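HRDC domain-containing protein (Bifidobacterium adolescentis ATCC 15703, PDB 3CYM) is of uncharacterised function but probably acts as a 3'-5' exonuclease that binds nucleic acid. Local coordinates at residues 85-88 and 89-93; 28-31 and 32-36; 309-312 and 313-316. All coordinates share one frame; numbering follows the deposited sequence.

Contact 1. Residues 85-88 and 89-93; sequences NDFN and RAVGD
The short helix 84-91, in the 3'-5' exonuclease region, brings Phe87 together with Val91 and Asp86 together with Arg89. Val91 CG2 sits over one face of the Phe87 ring, toward its rim, 4.1 Å from the centroid, in a CH-pi contact. Phe87 CG is anti to the backbone N (chi1 -172°), which sends the ring along the helix toward Val91. Both apolar side chains also touch Leu41 of strand 40-47 and Leu34 of helix 24-35, so by this face the helix packs on both helix 24-35 and the mixed sheet of the RNase H-like fold. The outer side is polar. Asp86 OD1 meets the edge of the Arg89 guanidinium in its plane, while the carboxylate is turned nearly perpendicular to it; the salt bridge from Asp86 OD1 to Arg89 NH2 is weak at 3.5 Å. A water bridges the same pair, giving a hydrogen to Asp86 OD1 at 2.7 Å and taking one from Arg89 NE at 2.9 Å. Asn88 turns its amide to backbone atoms of Gly112 and Glu114, satisfying both its ends. Gly92 N closes the final turn on Asn88 O at 2.8 Å, and Gly92 then leaves the helix with phi 69°, a value easily adopted without a side chain.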
loop_
_atom_site.group_PDB
_atom_site.type_symbol
_atom_site.label_atom_id
_atom_site.label_comp_id
_atom_site.label_asym_id
_atom_site.label_seq_id
_atom_site.Cartn_x
_atom_site.Cartn_y
_atom_site.Cartn_z
ATOM N N ASN A 85 1.334 -9.435 22.417
ATOM C CA ASN A 85 1.194 -8.467 23.501
ATOM C C ASN A 85 2.467 -8.398 24.348
ATOM O O ASN A 85 2.726 -7.392 25.002
ATOM C CB ASN A 85 -0.032 -8.782 24.371
ATOM C CG ASN A 85 -1.351 -8.306 23.750
ATOM O OD1 ASN A 85 -2.181 -7.708 24.435
ATOM N ND2 ASN A 85 -1.553 -8.582 22.460
ATOM N N ASP A 86 3.262 -9.469 24.317
ATOM C CA ASP A 86 4.578 -9.487 24.961
ATOM C C ASP A 86 5.481 -8.476 24.273
ATOM O O ASP A 86 6.251 -7.775 24.927
ATOM C CB ASP A 86 5.230 -10.867 24.862
ATOM C CG ASP A 86 4.435 -11.954 25.559
ATOM O OD1 ASP A 86 3.562 -11.634 26.397
ATOM O OD2 ASP A 86 4.693 -13.139 25.260
ATOM N N PHE A 87 5.366 -8.419 22.948
ATOM C CA PHE A 87 6.091 -7.476 22.111
ATOM C C PHE A 87 5.784 -6.019 22.459
ATOM O O PHE A 87 6.696 -5.217 22.606
ATOM C CB PHE A 87 5.781 -7.745 20.632
ATOM C CG PHE A 87 6.629 -6.962 19.695
ATOM C CD1 PHE A 87 7.825 -7.479 19.241
ATOM C CD2 PHE A 87 6.243 -5.693 19.274
ATOM C CE1 PHE A 87 8.616 -6.747 18.384
ATOM C CE2 PHE A 87 7.036 -4.953 18.424
ATOM C CZ PHE A 87 8.226 -5.474 17.988
ATOM N N ASN A 88 4.501 -5.690 22.576
ATOM C CA ASN A 88 4.049 -4.344 22.924
ATOM C C ASN A 88 4.544 -3.873 24.286
ATOM O O ASN A 88 4.885 -2.695 24.470
ATOM C CB ASN A 88 2.522 -4.293 22.928
ATOM C CG ASN A 88 1.930 -4.527 21.569
ATOM O OD1 ASN A 88 2.453 -4.055 20.556
ATOM N ND2 ASN A 88 0.817 -5.245 21.534
ATOM N N ARG A 89 4.555 -4.801 25.239
ATOM C CA ARG A 89 5.009 -4.526 26.598
ATOM C C ARG A 89 6.517 -4.333 26.627
ATOM O O ARG A 89 7.026 -3.482 27.358
ATOM C CB ARG A 89 4.563 -5.644 27.548
ATOM C CG ARG A 89 3.029 -5.723 27.689
ATOM C CD ARG A 89 2.554 -6.624 28.819
ATOM N NE ARG A 89 3.032 -7.995 28.687
ATOM C CZ ARG A 89 3.934 -8.555 29.486
ATOM N NH1 ARG A 89 4.454 -7.863 30.492
ATOM N NH2 ARG A 89 4.311 -9.810 29.278
ATOM N N ALA A 90 7.214 -5.107 25.801
ATOM C CA ALA A 90 8.660 -4.989 25.645
ATOM C C ALA A 90 9.089 -3.647 25.031
ATOM O O ALA A 90 10.109 -3.076 25.418
ATOM C CB ALA A 90 9.174 -6.136 24.810
ATOM N N VAL A 91 8.302 -3.147 24.085
ATOM C CA VAL A 91 8.644 -1.946 23.311
ATOM C C VAL A 91 8.082 -0.674 23.972
ATOM O O VAL A 91 8.729 0.391 23.992
ATOM C CB VAL A 91 8.152 -2.105 21.832
ATOM C CG1 VAL A 91 8.168 -0.790 21.062
ATOM C CG2 VAL A 91 8.986 -3.157 21.102
ATOM N N GLY A 92 6.881 -0.795 24.524
ATOM C CA GLY A 92 6.239 0.317 25.208
ATOM C C GLY A 92 5.820 1.418 24.255
ATOM O O GLY A 92 5.214 1.154 23.215
ATOM N N ASP A 93 6.160 2.654 24.614
ATOM C CA ASP A 93 5.731 3.830 23.868
ATOM C C ASP A 93 6.857 4.356 22.982
ATOM O O ASP A 93 6.882 5.537 22.638
ATOM C CB ASP A 93 5.225 4.920 24.829
ATOM C CG ASP A 93 6.348 5.564 25.640
ATOM O OD1 ASP A 93 6.234 6.768 25.953
ATOM O OD2 ASP A 93 7.346 4.877 25.950
HETATM O O HOH W 1 1.561 -10.073 27.199
HETATM O O HOH W 2 4.438 -1.029 21.747
#

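Contact 2. Residues 28-31 and 32-36; sequences RDYC and SELAS
Successive amides of residues 32-35 reach back four residues along helix 24-35, from Ser32 N to Arg28 O at 3.3 Å through Leu34 N to Tyr30 O at 2.9 Å, and so set Tyr30 and Leu34 one turn apart. Leu34 lies over a face of the phenol ring: its CG is 4.1 Å from the Tyr30 ring centroid in a CH-pi contact, and CD1 comes within 3.7 Å of Tyr30 CE2. The other methyl, Leu34 CD2, reaches the far end of the ring, 3.8 Å from Tyr30 OH. Tyr30 chi1 of -168° places the ring beside its own carbonyl, leaning toward Leu34. The buried hydroxyl is satisfied by Gly68 O, which suits a tyrosine to this place: an apolar face with a polar end. Replacing Tyr30 with alanine would probably open a gap beside Leu34 and leave Gly68 O without its hydroxyl partner. On the exposed side, a water gives hydrogens to Asp29 OD1, at 2.5 Å, and to Glu33 OE1, at 2.7 Å, and so probably eases the repulsion between two carboxylates spaced one turn apart. Cys31, small and buried, fills the side facing helix 84-91. This pattern, with aromatic and aliphatic residues four apart on the inner face and acids on the outer, is that of an amphipathic helix packed against a neighbouring helix of the exonuclease fold.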
loop_
_atom_site.group_PDB
_atom_site.type_symbol
_atom_site.label_atom_id
_atom_site.label_comp_id
_atom_site.label_asym_id
_atom_site.label_seq_id
_atom_site.Cartn_x
_atom_site.Cartn_y
_atom_site.Cartn_z
ATOM N N ARG A 28 10.416 -15.073 22.859
ATOM C CA ARG A 28 10.496 -14.566 24.226
ATOM C C ARG A 28 11.881 -13.984 24.504
ATOM O O ARG A 28 12.013 -13.067 25.307
ATOM C CB ARG A 28 10.184 -15.649 25.272
ATOM C CG ARG A 28 8.912 -16.475 25.053
ATOM C CD ARG A 28 7.612 -15.754 25.415
ATOM N NE ARG A 28 7.157 -16.026 26.785
ATOM C CZ ARG A 28 7.110 -15.122 27.769
ATOM N NH1 ARG A 28 7.492 -13.866 27.557
ATOM N NH2 ARG A 28 6.678 -15.474 28.977
ATOM N N ASP A 29 12.902 -14.524 23.841
ATOM C CA ASP A 29 14.268 -14.020 23.991
ATOM C C ASP A 29 14.449 -12.651 23.343
ATOM O O ASP A 29 15.054 -11.754 23.939
ATOM C CB ASP A 29 15.301 -15.003 23.419
ATOM C CG ASP A 29 16.737 -14.495 23.567
ATOM O OD1 ASP A 29 17.117 -14.083 24.688
ATOM O OD2 ASP A 29 17.485 -14.501 22.566
ATOM N N TYR A 30 13.932 -12.499 22.125
ATOM C CA TYR A 30 14.025 -11.226 21.412
ATOM C C TYR A 30 13.225 -10.135 22.100
ATOM O O TYR A 30 13.689 -9.011 22.190
ATOM C CB TYR A 30 13.610 -11.353 19.940
ATOM C CG TYR A 30 13.966 -10.126 19.126
ATOM C CD1 TYR A 30 15.294 -9.782 18.903
ATOM C CD2 TYR A 30 12.974 -9.300 18.589
ATOM C CE1 TYR A 30 15.635 -8.656 18.160
ATOM C CE2 TYR A 30 13.313 -8.171 17.840
ATOM C CZ TYR A 30 14.642 -7.855 17.637
ATOM O OH TYR A 30 14.989 -6.737 16.915
ATOM N N CYS A 31 12.042 -10.478 22.606
ATOM C CA CYS A 31 11.233 -9.541 23.392
ATOM C C CYS A 31 11.957 -8.999 24.623
ATOM O O CYS A 31 11.883 -7.806 24.904
ATOM C CB CYS A 31 9.909 -10.185 23.799
ATOM S SG CYS A 31 8.726 -10.314 22.439
ATOM N N SER A 32 12.654 -9.878 25.343
ATOM C CA SER A 32 13.511 -9.501 26.480
ATOM C C SER A 32 14.618 -8.529 26.097
ATOM O O SER A 32 14.889 -7.561 26.818
ATOM C CB SER A 32 14.148 -10.749 27.091
ATOM O OG SER A 32 13.282 -11.335 28.038
ATOM N N GLU A 33 15.259 -8.803 24.963
ATOM C CA GLU A 33 16.308 -7.936 24.424
ATOM C C GLU A 33 15.762 -6.574 23.996
ATOM O O GLU A 33 16.436 -5.553 24.145
ATOM C CB GLU A 33 17.009 -8.629 23.259
ATOM C CG GLU A 33 17.786 -9.866 23.668
ATOM C CD GLU A 33 18.983 -9.539 24.526
ATOM O OE1 GLU A 33 19.023 -9.981 25.698
ATOM O OE2 GLU A 33 19.877 -8.823 24.027
ATOM N N LEU A 34 14.536 -6.569 23.470
ATOM C CA LEU A 34 13.844 -5.330 23.118
ATOM C C LEU A 34 13.458 -4.526 24.344
ATOM O O LEU A 34 13.415 -3.305 24.289
ATOM C CB LEU A 34 12.585 -5.617 22.306
ATOM C CG LEU A 34 12.738 -6.070 20.852
ATOM C CD1 LEU A 34 11.367 -6.213 20.246
ATOM C CD2 LEU A 34 13.595 -5.122 20.018
ATOM N N ALA A 35 13.167 -5.229 25.439
ATOM C CA ALA A 35 12.780 -4.615 26.703
ATOM C C ALA A 35 13.998 -4.007 27.379
ATOM O O ALA A 35 13.888 -3.010 28.098
ATOM C CB ALA A 35 12.116 -5.651 27.604
ATOM N N SER A 36 15.150 -4.620 27.100
ATOM C CA SER A 36 16.441 -4.206 27.633
ATOM C C SER A 36 17.111 -3.113 26.797
ATOM O O SER A 36 18.172 -2.603 27.168
ATOM C CB SER A 36 17.358 -5.431 27.747
ATOM O OG SER A 36 18.617 -5.099 28.302
HETATM O O HOH W 3 18.618 -12.642 26.128
#

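Contact 3. Residues 309-312 and 313-316; sequences KIKP and SMWK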
loop_
_atom_site.group_PDB
_atom_site.type_symbol
_atom_site.label_atom_id
_atom_site.label_comp_id
_atom_site.label_asym_id
_atom_site.label_seq_id
_atom_site.Cartn_x
_atom_site.Cartn_y
_atom_site.Cartn_z
ATOM N N LYS A 309 -6.473 -27.257 -8.847
ATOM C CA LYS A 309 -7.527 -27.659 -7.903
ATOM C C LYS A 309 -8.855 -26.980 -8.244
ATOM O O LYS A 309 -9.927 -27.453 -7.878
ATOM C CB LYS A 309 -7.120 -27.296 -6.475
ATOM C CG LYS A 309 -7.409 -28.356 -5.437
ATOM C CD LYS A 309 -6.123 -29.052 -4.984
ATOM C CE LYS A 309 -5.432 -28.264 -3.871
ATOM N NZ LYS A 309 -4.092 -28.834 -3.516
ATOM N N ILE A 310 -8.769 -25.854 -8.939
ATOM C CA ILE A 310 -9.947 -25.151 -9.414
ATOM C C ILE A 310 -10.139 -25.471 -10.897
ATOM O O ILE A 310 -9.260 -25.217 -11.720
ATOM C CB ILE A 310 -9.842 -23.643 -9.089
ATOM C CG1 ILE A 310 -10.109 -23.446 -7.600
ATOM C CG2 ILE A 310 -10.852 -22.839 -9.861
ATOM C CD1 ILE A 310 -8.991 -22.791 -6.860
ATOM N N LYS A 311 -11.284 -26.073 -11.208
ATOM C CA LYS A 311 -11.585 -26.577 -12.545
ATOM C C LYS A 311 -12.402 -25.564 -13.340
ATOM O O LYS A 311 -13.133 -24.763 -12.741
ATOM C CB LYS A 311 -12.367 -27.895 -12.451
ATOM C CG LYS A 311 -11.720 -28.970 -11.599
ATOM C CD LYS A 311 -10.384 -29.438 -12.143
ATOM C CE LYS A 311 -9.819 -30.553 -11.279
ATOM N NZ LYS A 311 -8.426 -30.887 -11.670
ATOM N N PRO A 312 -12.268 -25.580 -14.687
ATOM C CA PRO A 312 -13.121 -24.816 -15.598
ATOM C C PRO A 312 -14.620 -24.888 -15.299
ATOM O O PRO A 312 -15.299 -23.857 -15.375
ATOM C CB PRO A 312 -12.816 -25.453 -16.952
ATOM C CG PRO A 312 -11.399 -25.813 -16.842
ATOM C CD PRO A 312 -11.216 -26.297 -15.437
ATOM N N SER A 313 -15.109 -26.080 -14.935
ATOM C CA SER A 313 -16.525 -26.309 -14.642
ATOM C C SER A 313 -17.075 -25.374 -13.573
ATOM O O SER A 313 -18.258 -25.047 -13.586
ATOM C CB SER A 313 -16.763 -27.758 -14.203
ATOM O OG SER A 313 -16.521 -28.670 -15.257
ATOM N N MET A 314 -16.212 -24.962 -12.642
ATOM C CA MET A 314 -16.602 -24.063 -11.549
ATOM C C MET A 314 -16.921 -22.664 -12.060
ATOM O O MET A 314 -17.789 -21.988 -11.515
ATOM C CB MET A 314 -15.506 -23.973 -10.479
ATOM C CG MET A 314 -15.100 -25.311 -9.860
ATOM S SD MET A 314 -13.689 -25.142 -8.744
ATOM C CE MET A 314 -13.290 -26.855 -8.421
ATOM N N TRP A 315 -16.207 -22.226 -13.094
ATOM C CA TRP A 315 -16.493 -20.940 -13.713
ATOM C C TRP A 315 -17.723 -21.039 -14.601
ATOM O O TRP A 315 -18.509 -20.108 -14.653
ATOM C CB TRP A 315 -15.294 -20.415 -14.499
ATOM C CG TRP A 315 -14.004 -20.435 -13.722
ATOM C CD1 TRP A 315 -12.887 -21.147 -14.025
ATOM C CD2 TRP A 315 -13.706 -19.718 -12.513
ATOM N NE1 TRP A 315 -11.907 -20.922 -13.089
ATOM C CE2 TRP A 315 -12.383 -20.049 -12.149
ATOM C CE3 TRP A 315 -14.427 -18.825 -11.704
ATOM C CZ2 TRP A 315 -11.760 -19.516 -11.015
ATOM C CZ3 TRP A 315 -13.809 -18.299 -10.575
ATOM C CH2 TRP A 315 -12.489 -18.651 -10.240
ATOM N N LYS A 316 -17.888 -22.182 -15.263
ATOM C CA LYS A 316 -19.052 -22.473 -16.114
ATOM C C LYS A 316 -20.376 -22.332 -15.351
ATOM O O LYS A 316 -21.298 -21.686 -15.838
ATOM C CB LYS A 316 -18.906 -23.871 -16.728
ATOM C CG LYS A 316 -20.072 -24.342 -17.596
ATOM C CD LYS A 316 -19.661 -25.498 -18.523
ATOM C CE LYS A 316 -19.175 -26.746 -17.772
ATOM N NZ LYS A 316 -20.287 -27.500 -17.124
#
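Met314 CG is anti to its own carbonyl carbon (chi1 -57°) and the chain beyond it is extended, which carries the thioether back along the preceding residues to Ile310 and Lys311. The sulfur, Met314 SD, lies 3.8 Å from Ile310 CG2, the two side chains crossing at about a right angle. Met314 SD also accepts a weak hydrogen bond from Lys311 N at 3.6 Å. The methyl, Met314 CE, goes further still, to 3.5 Å from Lys309 O, and loosely touches Lys311 CG where the two chains cross. A long, flexible, unbranched side chain suits this task of running back over the loop.

Ile310 is shared. Ile310 CG2 also touches the six-membered ring of Trp315, 3.6 Å from Trp315 CZ2, approaching obliquely. The same indole packs on Leu240 and Arg244 of helix 231-250, so helix 312-323 joins the helices of the HRDC region, and Ile310 adds the loop to that junction. Here the buried isoleucine and tryptophan supply the apolar bulk, whereas Lys311, on the exposed side, sends its NZ to Arg308 O.

The first turn of the helix is built on backbone bonds. Met314 N donates to Lys311 O at 3.1 Å, from well above the carbonyl plane. Pro312 O is gripped twice: by Lys316 N at 3.1 Å, in the carbonyl plane, and more weakly by Trp315 N at 2.9 Å. Proline suits a first turn because an N-H there would have no carbonyl of a preceding helical turn to bond, so its lack of one costs nothing, and its ring holds phi near the helical value, at -46°. The proline ring touches Phe278 of helix 275-279.

Contacts 1 and 2 belong to neighbouring helices of the exonuclease region, their centres about 9 Å apart, and they interlock: Phe87 CE1 lies 3.4 Å from Leu34 CD1, and Ala90 CB 3.2 Å from Cys31 O. Asp86 OD2 and Arg28 NH1 also form a long, weak ion pair. Contact 1 also reaches Leu41 on strand 40-47, the strand that carries Asp44 and Glu46, which with Asp172 make up the sodium site; neither helix contact supplies a ligand to it. Contact 3 lies apart, where helix 312-323 packs against helix 231-250, about 47 Å from contact 1 and 49 Å from contact 2 between centres.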